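Local structure of CalG4 (Micromonospora echinospora, 3IA7) at residues Glu86-Ala89 / Ile90-Ala94; Ala160-Ser163 / Val164-Leu168; Met376-Asp379 / Ile380-Ser383. The protein has the two-domain GT-B architecture, with two parallel sheets of Rossmann type, and is related to erythromycin biosynthesis protein CIII. One frame throughout, in Å; residues are numbered along the deposited sequence. Where two conformers were deposited one is given.

Contact 1. Residues Glu86-Ala89 / Ile90-Ala94; sequences ENVA and ILRAA
Arg92 N bonds Val88 O at 2.8 Å, with an N-H...O angle of 171°. One residue back, Leu91 N reaches Asn87 O at 2.9 Å. Ile90 N to Glu86 O (3.2 Å) and Ala93 N to Ala89 O (3.1 Å) continue this i to i+4 pattern of an alpha helix. Both Glu86 carboxylate oxygens are held, OE1 by the backbone N of Glu60 and OE2 by the hydroxyls of Ser59 and Tyr57. Asn87 ND2 bonds Tyr83 O, one turn back on the same helix, and OD1 takes the backbone N-H of Ala115 in helix 113-123. On the outer side, Val88 CG1 lies over one face of the Arg92 guanidinium, 3.2 Å from NE. With chi1 at 171°, this methyl stands opposite the Val88 backbone N. The extended Arg92 chain runs past it, and Arg92 CG rests 3.3 Å from Val88 O. On the buried side, Ile90 CG1 packs 3.5 Å from Glu86 O. Ile90 and Ala94 meet Val38 of strand 34-39, while Leu91 sits against Leu118 and Leu119 of helix 113-123.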
ATOM      1  N   GLU A  86      30.177  -4.975  -1.358  1.00 12.03           N
ATOM      2  CA  GLU A  86      28.893  -4.274  -1.501  1.00 12.91           C
ATOM      3  C   GLU A  86      28.693  -3.248  -0.379  1.00 12.91           C
ATOM      4  O   GLU A  86      28.237  -2.109  -0.647  1.00 11.76           O
ATOM      5  CB  GLU A  86      27.721  -5.295  -1.459  1.00 14.16           C
ATOM      6  CG  GLU A  86      26.343  -4.662  -1.848  1.00 16.42           C
ATOM      7  CD  GLU A  86      26.189  -4.396  -3.340  1.00 18.81           C
ATOM      8  OE1 GLU A  86      27.197  -4.323  -4.074  1.00 20.25           O
ATOM      9  OE2 GLU A  86      25.029  -4.236  -3.783  1.00 16.11           O
ATOM     10  N   ASN A  87      29.016  -3.642   0.867  1.00 11.41           N
ATOM     11  CA  ASN A  87      29.033  -2.662   1.972  1.00 12.84           C
ATOM     12  C   ASN A  87      29.951  -1.469   1.626  1.00 12.02           C
ATOM     13  O   ASN A  87      29.576  -0.313   1.824  1.00 11.04           O
ATOM     14  CB  ASN A  87      29.505  -3.329   3.260  1.00 12.51           C
ATOM     15  CG  ASN A  87      28.346  -3.938   4.032  1.00 14.06           C
ATOM     16  OD1 ASN A  87      27.802  -3.281   4.899  1.00 13.69           O
ATOM     17  ND2 ASN A  87      27.907  -5.160   3.654  1.00 12.55           N
ATOM     18  N   VAL A  88      31.156  -1.776   1.150  1.00 10.79           N
ATOM     19  CA  VAL A  88      32.130  -0.721   0.774  1.00 12.66           C
ATOM     20  C   VAL A  88      31.622   0.192  -0.386  1.00 11.94           C
ATOM     21  O   VAL A  88      31.841   1.421  -0.390  1.00 12.70           O
ATOM     22  CB  VAL A  88      33.529  -1.321   0.440  1.00 10.84           C
ATOM     23  CG1 VAL A  88      34.475  -0.266  -0.149  1.00 12.67           C
ATOM     24  CG2 VAL A  88      34.179  -1.918   1.714  1.00 13.63           C
ATOM     25  N   ALA A  89      30.946  -0.405  -1.358  1.00 10.77           N
ATOM     26  CA  ALA A  89      30.355   0.355  -2.470  1.00 12.24           C
ATOM     27  C   ALA A  89      29.391   1.435  -1.950  1.00 12.10           C
ATOM     28  O   ALA A  89      29.450   2.586  -2.388  1.00 11.25           O
ATOM     29  CB  ALA A  89      29.657  -0.600  -3.465  1.00 12.14           C
ATOM     30  N   ILE A  90      28.544   1.052  -1.008  1.00 11.47           N
ATOM     31  CA  ILE A  90      27.549   1.941  -0.387  1.00 12.92           C
ATOM     32  C   ILE A  90      28.226   3.008   0.473  1.00 12.14           C
ATOM     33  O   ILE A  90      27.919   4.218   0.352  1.00 11.40           O
ATOM     34  CB  ILE A  90      26.534   1.110   0.467  1.00 13.51           C
ATOM     35  CG1 ILE A  90      25.611   0.274  -0.481  1.00 12.87           C
ATOM     36  CG2 ILE A  90      25.665   2.052   1.400  1.00 15.56           C
ATOM     37  CD1 ILE A  90      24.955  -0.876   0.198  1.00 14.03           C
ATOM     38  N   LEU A  91      29.168   2.560   1.307  1.00 11.74           N
ATOM     39  CA  LEU A  91      29.969   3.453   2.147  1.00 13.46           C
ATOM     40  C   LEU A  91      30.682   4.542   1.300  1.00 12.12           C
ATOM     41  O   LEU A  91      30.569   5.750   1.577  1.00 11.15           O
ATOM     42  CB  LEU A  91      30.972   2.572   2.959  1.00 13.23           C
ATOM     43  CG  LEU A  91      31.995   3.202   3.904  1.00 16.38           C
ATOM     44  CD1 LEU A  91      31.261   3.812   5.064  1.00 13.27           C
ATOM     45  CD2 LEU A  91      32.872   2.066   4.402  1.00 15.69           C
ATOM     46  N   ARG A  92      31.394   4.137   0.254  1.00 11.74           N
ATOM     47  CA  ARG A  92      32.100   5.117  -0.582  1.00 11.77           C
ATOM     48  C   ARG A  92      31.120   6.081  -1.255  1.00 12.44           C
ATOM     49  O   ARG A  92      31.439   7.267  -1.379  1.00 12.47           O
ATOM     50  CB  ARG A  92      32.968   4.447  -1.669  1.00 11.71           C
ATOM     51  CG  ARG A  92      34.202   3.674  -1.063  1.00 10.15           C
ATOM     52  CD  ARG A  92      35.004   2.975  -2.135  1.00 12.45           C
ATOM     53  NE  ARG A  92      36.069   2.179  -1.530  1.00 11.18           N
ATOM     54  CZ  ARG A  92      36.884   1.384  -2.215  1.00 12.19           C
ATOM     55  NH1 ARG A  92      36.754   1.246  -3.543  1.00 16.09           N
ATOM     56  NH2 ARG A  92      37.817   0.720  -1.550  1.00 14.11           N
ATOM     57  N   ALA A  93      29.979   5.574  -1.776  1.00 12.37           N
ATOM     58  CA  ALA A  93      29.026   6.444  -2.505  1.00 13.40           C
ATOM     59  C   ALA A  93      28.466   7.510  -1.578  1.00 13.09           C
ATOM     60  O   ALA A  93      28.319   8.645  -1.980  1.00 14.00           O
ATOM     61  CB  ALA A  93      27.849   5.655  -3.041  1.00 12.91           C
ATOM     62  N   ALA A  94      28.085   7.106  -0.371  1.00 11.88           N
ATOM     63  CA  ALA A  94      27.490   8.016   0.625  1.00 12.28           C
ATOM     64  C   ALA A  94      28.515   9.080   1.055  1.00 11.55           C
ATOM     65  O   ALA A  94      28.185  10.263   1.112  1.00 11.88           O
ATOM     66  CB  ALA A  94      27.051   7.253   1.823  1.00 12.27           C
TER

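Contact 2. Residues Ala160-Ser163 / Val164-Leu168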
ATOM      1  N   ALA A 160      40.625 -14.615   4.864  1.00 18.16           N
ATOM      2  CA  ALA A 160      40.499 -13.645   3.748  1.00 19.43           C
ATOM      3  C   ALA A 160      39.534 -12.478   4.079  1.00 18.32           C
ATOM      4  O   ALA A 160      39.743 -11.324   3.644  1.00 18.56           O
ATOM      5  CB  ALA A 160      40.025 -14.372   2.471  1.00 19.84           C
ATOM      6  N   VAL A 161      38.471 -12.791   4.819  1.00 17.73           N
ATOM      7  CA  VAL A 161      37.441 -11.823   5.211  1.00 17.02           C
ATOM      8  C   VAL A 161      37.908 -11.004   6.419  1.00 16.24           C
ATOM      9  O   VAL A 161      37.806  -9.785   6.436  1.00 14.30           O
ATOM     10  CB  VAL A 161      36.111 -12.522   5.539  1.00 17.27           C
ATOM     11  CG1 VAL A 161      35.011 -11.508   5.921  1.00 17.90           C
ATOM     12  CG2 VAL A 161      35.660 -13.381   4.348  1.00 19.95           C
ATOM     13  N   HIS A 162      38.414 -11.706   7.431  1.00 15.34           N
ATOM     14  CA  HIS A 162      38.902 -11.096   8.656  1.00 15.59           C
ATOM     15  C   HIS A 162      39.969 -10.029   8.349  1.00 16.02           C
ATOM     16  O   HIS A 162      39.931  -8.935   8.929  1.00 15.97           O
ATOM     17  CB  HIS A 162      39.465 -12.186   9.592  1.00 15.09           C
ATOM     18  CG  HIS A 162      39.983 -11.657  10.892  1.00 15.30           C
ATOM     19  ND1 HIS A 162      41.291 -11.237  11.056  1.00 15.74           N
ATOM     20  CD2 HIS A 162      39.356 -11.421  12.071  1.00 14.45           C
ATOM     21  CE1 HIS A 162      41.456 -10.805  12.296  1.00 17.14           C
ATOM     22  NE2 HIS A 162      40.294 -10.898  12.930  1.00 17.13           N
ATOM     23  N   SER A 163      40.915 -10.343   7.451  1.00 15.86           N
ATOM     24  CA  SER A 163      42.015  -9.419   7.193  1.00 16.25           C
ATOM     25  C   SER A 163      41.470  -8.136   6.552  1.00 15.50           C
ATOM     26  O   SER A 163      41.877  -7.025   6.920  1.00 14.31           O
ATOM     27  CB  SER A 163      43.113 -10.064   6.330  1.00 17.62           C
ATOM     28  OG  SER A 163      42.586 -10.480   5.081  1.00 22.08           O
ATOM     29  N   VAL A 164      40.520  -8.295   5.633  1.00 15.25           N
ATOM     30  CA  VAL A 164      39.924  -7.151   4.961  1.00 15.63           C
ATOM     31  C   VAL A 164      39.192  -6.308   5.985  1.00 14.42           C
ATOM     32  O   VAL A 164      39.245  -5.102   5.953  1.00 14.15           O
ATOM     33  CB  VAL A 164      38.937  -7.561   3.826  1.00 16.16           C
ATOM     34  CG1 VAL A 164      38.084  -6.349   3.405  1.00 18.57           C
ATOM     35  CG2 VAL A 164      39.730  -8.109   2.629  1.00 18.48           C
ATOM     36  N   LEU A 165      38.456  -6.957   6.865  1.00 13.09           N
ATOM     37  CA  LEU A 165      37.665  -6.247   7.848  1.00 13.83           C
ATOM     38  C   LEU A 165      38.456  -5.544   8.947  1.00 12.72           C
ATOM     39  O   LEU A 165      38.117  -4.401   9.318  1.00 12.41           O
ATOM     40  CB  LEU A 165      36.537  -7.160   8.419  1.00 12.95           C
ATOM     41  CG  LEU A 165      35.368  -7.455   7.445  1.00 13.63           C
ATOM     42  CD1 LEU A 165      34.418  -8.386   8.099  1.00 15.21           C
ATOM     43  CD2 LEU A 165      34.562  -6.216   6.946  1.00 14.91           C
ATOM     44  N   VAL A 166      39.518  -6.193   9.461  1.00 13.07           N
ATOM     45  CA  VAL A 166      40.377  -5.518  10.410  1.00 13.00           C
ATOM     46  C   VAL A 166      40.927  -4.208   9.803  1.00 12.98           C
ATOM     47  O   VAL A 166      40.957  -3.179  10.472  1.00 13.15           O
ATOM     48  CB  VAL A 166      41.576  -6.410  10.884  1.00 13.04           C
ATOM     49  CG1 VAL A 166      42.613  -5.593  11.673  1.00 14.69           C
ATOM     50  CG2 VAL A 166      41.047  -7.553  11.735  1.00 12.60           C
ATOM     51  N   ASP A 167      41.390  -4.289   8.564  1.00 12.99           N
ATOM     52  CA  ASP A 167      41.990  -3.155   7.872  1.00 13.55           C
ATOM     53  C   ASP A 167      40.965  -2.027   7.713  1.00 12.46           C
ATOM     54  O   ASP A 167      41.243  -0.859   8.039  1.00 11.40           O
ATOM     55  CB  ASP A 167      42.512  -3.593   6.498  1.00 13.71           C
ATOM     56  CG  ASP A 167      43.355  -2.508   5.834  1.00 16.79           C
ATOM     57  OD1 ASP A 167      44.500  -2.269   6.258  1.00 20.83           O
ATOM     58  OD2 ASP A 167      42.839  -1.871   4.922  1.00 20.23           O
ATOM     59  N   LEU A 168      39.771  -2.395   7.245  1.00 11.62           N
ATOM     60  CA  LEU A 168      38.689  -1.415   6.987  1.00 11.85           C
ATOM     61  C   LEU A 168      38.274  -0.723   8.295  1.00 11.03           C
ATOM     62  O   LEU A 168      38.184   0.496   8.368  1.00  9.91           O
ATOM     63  CB  LEU A 168      37.469  -2.120   6.327  1.00 12.13           C
ATOM     64  CG  LEU A 168      36.212  -1.249   6.121  1.00 12.51           C
ATOM     65  CD1 LEU A 168      36.575  -0.049   5.160  1.00 15.15           C
ATOM     66  CD2 LEU A 168      35.015  -2.016   5.580  1.00 13.39           C
TER
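His162 and Val166 make the tightest side-chain contact of this helical stretch. Val166 CG2 comes over one face of the imidazole, 3.7 Å from the ring centroid and 28° off the ring normal. This is a CH-pi contact. The methyl is displaced toward the rim, and CE1 of His162 is its nearest ring atom at 3.3 Å. His162 CG lies anti to the backbone N (chi1 -179°), which carries the ring along the helix to Val166. The same pair is tied through the backbone, Val166 N to His162 O at 2.8 Å. The pair one residue earlier, Val161 and Leu165, faces the protein. These two lie side by side and point the same way, with Val161 CG1 3.9 Å from Leu165 CD1. Their backbone bond, Leu165 N to Val161 O, is 2.9 Å. Both are buried: Val161 meets His80 and Leu165 meets Val84 of helix 75-98, and Leu165 also touches Ile114 and Trp182. The outward part is looser. Asp167 N bonds Ser163 O at 3.2 Å, the longest of the three backbone bonds joining 160-163 to 164-168. Ser163 OG bonds Glu159 O, one turn back on its own helix. The Asp167 carboxylate is exposed and has a long, weak ion pair with Lys171. Val164 is exposed as well, although its CG2 rests 3.4 Å from Ala160 O and its side chain touches Val84. Val161 and Leu165 thus form a buried apolar face, while the exposed side mixes Asp167 with Val164 and Val166, so the helix is only partly amphipathic. Here helix 159-170 packs on helices 75-98, 113-123 and 178-182, in the part of the GT-B fold built on the seven-stranded sheet.

Contact 3. Residues Met376-Asp379 / Ile380-Ser383; sequences MQRD and ILSS
Asp379 O is gripped by two serine hydroxyls. Ser383 OG donates to it at 2.8 Å and Ser382 OG at 3.0 Å, from opposite faces of the carbonyl plane. The Ser383 hydroxyl stands above that plane, 42° out of it. Ser382 N adds a weak bond to the same oxygen, but its main acceptor is Arg378 O at 2.9 Å. A chi1 of 77° puts Ser382 OG between its own backbone N and carbonyl carbon, from where it reaches back to Asp379 O. Both serines thus use their side chains on a carbonyl late in helix 367-381. The Asp379 carboxylate, in the conformer given, bonds Ser196 through OD2. This helix belongs to the C-terminal Rossmann-like half of the GT-B fold, and Ser196 follows strand 189-191 of the other sheet. Met376, modelled as selenomethionine, packs on the buried side. Its chain bends at chi2 and chi3, and CG lies 3.9 Å from Ile380 CD1. Both residues also touch Pro194 and Phe314. Ile380 N bonds Met376 O at 3.0 Å, and Ile380 CG1 sits 3.4 Å from that oxygen. On the outer side, Arg378 and Leu381 run side by side, with NH1 of Arg378 3.4 Å from Leu381 CD2. Leu381 packs on Ala29 of the second subunit, and Arg378 on Gly51 of that subunit.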
HETATM    1  N   MSE A 376      -2.146 -14.082  15.348  1.00  8.86           N
HETATM    2  CA  MSE A 376      -1.034 -13.403  14.623  1.00  9.86           C
HETATM    3  C   MSE A 376      -1.530 -12.165  13.864  1.00  9.80           C
HETATM    4  O   MSE A 376      -0.832 -11.161  13.803  1.00  8.01           O
HETATM    5  CB  MSE A 376      -0.310 -14.358  13.625  1.00  8.03           C
HETATM    6  CG  MSE A 376       0.868 -13.672  12.850  1.00 11.22           C
HETATM    7 SE   MSE A 376       2.256 -13.003  14.104  0.70 15.08          SE
HETATM    8  CE  MSE A 376       3.074 -14.580  14.798  1.00 13.10           C
ATOM      9  N   GLN A 377      -2.704 -12.259  13.254  1.00  8.44           N
ATOM     10  CA  GLN A 377      -3.326 -11.106  12.592  1.00  8.60           C
ATOM     11  C   GLN A 377      -3.489  -9.917  13.542  1.00  9.27           C
ATOM     12  O   GLN A 377      -3.203  -8.758  13.175  1.00  9.28           O
ATOM     13  CB  GLN A 377      -4.688 -11.490  11.986  1.00  7.59           C
ATOM     14  CG  GLN A 377      -5.499 -10.319  11.371  1.00  8.17           C
ATOM     15  CD  GLN A 377      -6.830 -10.805  10.750  1.00  8.28           C
ATOM     16  OE1 GLN A 377      -7.439 -11.725  11.248  1.00  7.38           O
ATOM     17  NE2 GLN A 377      -7.279 -10.146   9.689  1.00  8.88           N
ATOM     18  N   ARG A 378      -3.970 -10.194  14.738  1.00  8.89           N
ATOM     19  CA  ARG A 378      -4.148  -9.146  15.755  1.00  9.87           C
ATOM     20  C   ARG A 378      -2.793  -8.548  16.165  1.00 10.40           C
ATOM     21  O   ARG A 378      -2.709  -7.319  16.268  1.00  8.94           O
ATOM     22  CB  ARG A 378      -5.018  -9.665  16.929  1.00 11.39           C
ATOM     23  CG  ARG A 378      -6.554  -9.874  16.526  1.00 15.34           C
ATOM     24  CD  ARG A 378      -7.140  -8.641  15.726  1.00 26.41           C
ATOM     25  NE  ARG A 378      -7.975  -9.006  14.548  1.00 34.27           N
ATOM     26  CZ  ARG A 378      -8.738  -8.168  13.832  1.00 35.60           C
ATOM     27  NH1 ARG A 378      -8.829  -6.881  14.151  1.00 38.64           N
ATOM     28  NH2 ARG A 378      -9.450  -8.623  12.800  1.00 37.77           N
ATOM     29  N   ASP A 379      -1.770  -9.398  16.346  0.50  9.36           N
ATOM     30  CA  ASP A 379      -0.403  -8.936  16.647  0.50  9.31           C
ATOM     31  C   ASP A 379       0.069  -7.951  15.585  0.50  9.71           C
ATOM     32  O   ASP A 379       0.467  -6.823  15.920  0.50  8.96           O
ATOM     33  CB  ASP A 379       0.567 -10.114  16.778  0.50  8.60           C
ATOM     34  CG  ASP A 379       0.280 -10.963  17.989  0.50  6.68           C
ATOM     35  OD1 ASP A 379      -0.552 -10.589  18.842  0.50  8.39           O
ATOM     36  OD2 ASP A 379       0.895 -12.028  18.100  0.50  8.98           O
ATOM     37  N   ILE A 380      -0.066  -8.347  14.316  1.00  9.81           N
ATOM     38  CA  ILE A 380       0.358  -7.514  13.194  1.00 11.55           C
ATOM     39  C   ILE A 380      -0.405  -6.197  13.166  1.00 13.41           C
ATOM     40  O   ILE A 380       0.198  -5.121  12.975  1.00 13.82           O
ATOM     41  CB  ILE A 380       0.189  -8.257  11.843  1.00  9.96           C
ATOM     42  CG1 ILE A 380       1.209  -9.431  11.773  1.00 13.05           C
ATOM     43  CG2 ILE A 380       0.329  -7.256  10.595  1.00 14.52           C
ATOM     44  CD1 ILE A 380       0.868 -10.457  10.655  1.00 13.22           C
ATOM     45  N   LEU A 381      -1.723  -6.280  13.330  1.00 13.48           N
ATOM     46  CA  LEU A 381      -2.541  -5.079  13.302  1.00 17.41           C
ATOM     47  C   LEU A 381      -2.144  -4.124  14.426  1.00 18.05           C
ATOM     48  O   LEU A 381      -2.117  -2.909  14.231  1.00 19.61           O
ATOM     49  CB  LEU A 381      -4.037  -5.391  13.308  1.00 16.72           C
ATOM     50  CG  LEU A 381      -4.933  -4.170  13.659  1.00 20.42           C
ATOM     51  CD1 LEU A 381      -5.059  -3.214  12.451  1.00 23.40           C
ATOM     52  CD2 LEU A 381      -6.304  -4.552  14.271  1.00 18.25           C
ATOM     53  N   SER A 382      -1.761  -4.656  15.569  1.00 17.60           N
ATOM     54  CA  SER A 382      -1.389  -3.809  16.696  1.00 19.08           C
ATOM     55  C   SER A 382       0.100  -3.393  16.712  1.00 18.45           C
ATOM     56  O   SER A 382       0.530  -2.729  17.636  1.00 18.58           O
ATOM     57  CB  SER A 382      -1.819  -4.494  18.009  1.00 19.23           C
ATOM     58  OG  SER A 382      -0.896  -5.503  18.292  1.00 22.72           O
ATOM     59  N   SER A 383       0.888  -3.753  15.691  1.00 16.90           N
ATOM     60  CA  SER A 383       2.350  -3.578  15.753  1.00 17.59           C
ATOM     61  C   SER A 383       2.797  -2.103  15.591  1.00 16.37           C
ATOM     62  O   SER A 383       3.853  -1.737  16.113  1.00 18.86           O
ATOM     63  CB  SER A 383       3.062  -4.455  14.684  1.00 17.08           C
ATOM     64  OG  SER A 383       2.906  -5.805  15.083  1.00 21.20           O
TER

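Contacts 1 and 2 lie within neighbouring helices, 75-98 and 159-170, with centres 16 Å apart. Contact 3 runs from late in helix 367-381 into Ser382 and Ser383. None is wholly buried. Contacts 1 and 2 touch through Val88 CG2 and Leu168 CD2, and both pack on helix 113-123. Contact 1 lies nearer the sheet, and its buried Glu86 and Asn87 side chains are hydrogen-bonded mostly beyond their own helix. Contact 2 is the more exposed, and its chemistry is mostly methyls and one imidazole. Contact 3 is on the opposite side of the chain's centre, about 36 Å from contact 1 between centres. It alone has two serine hydroxyls on one carbonyl, and it alone meets the second subunit.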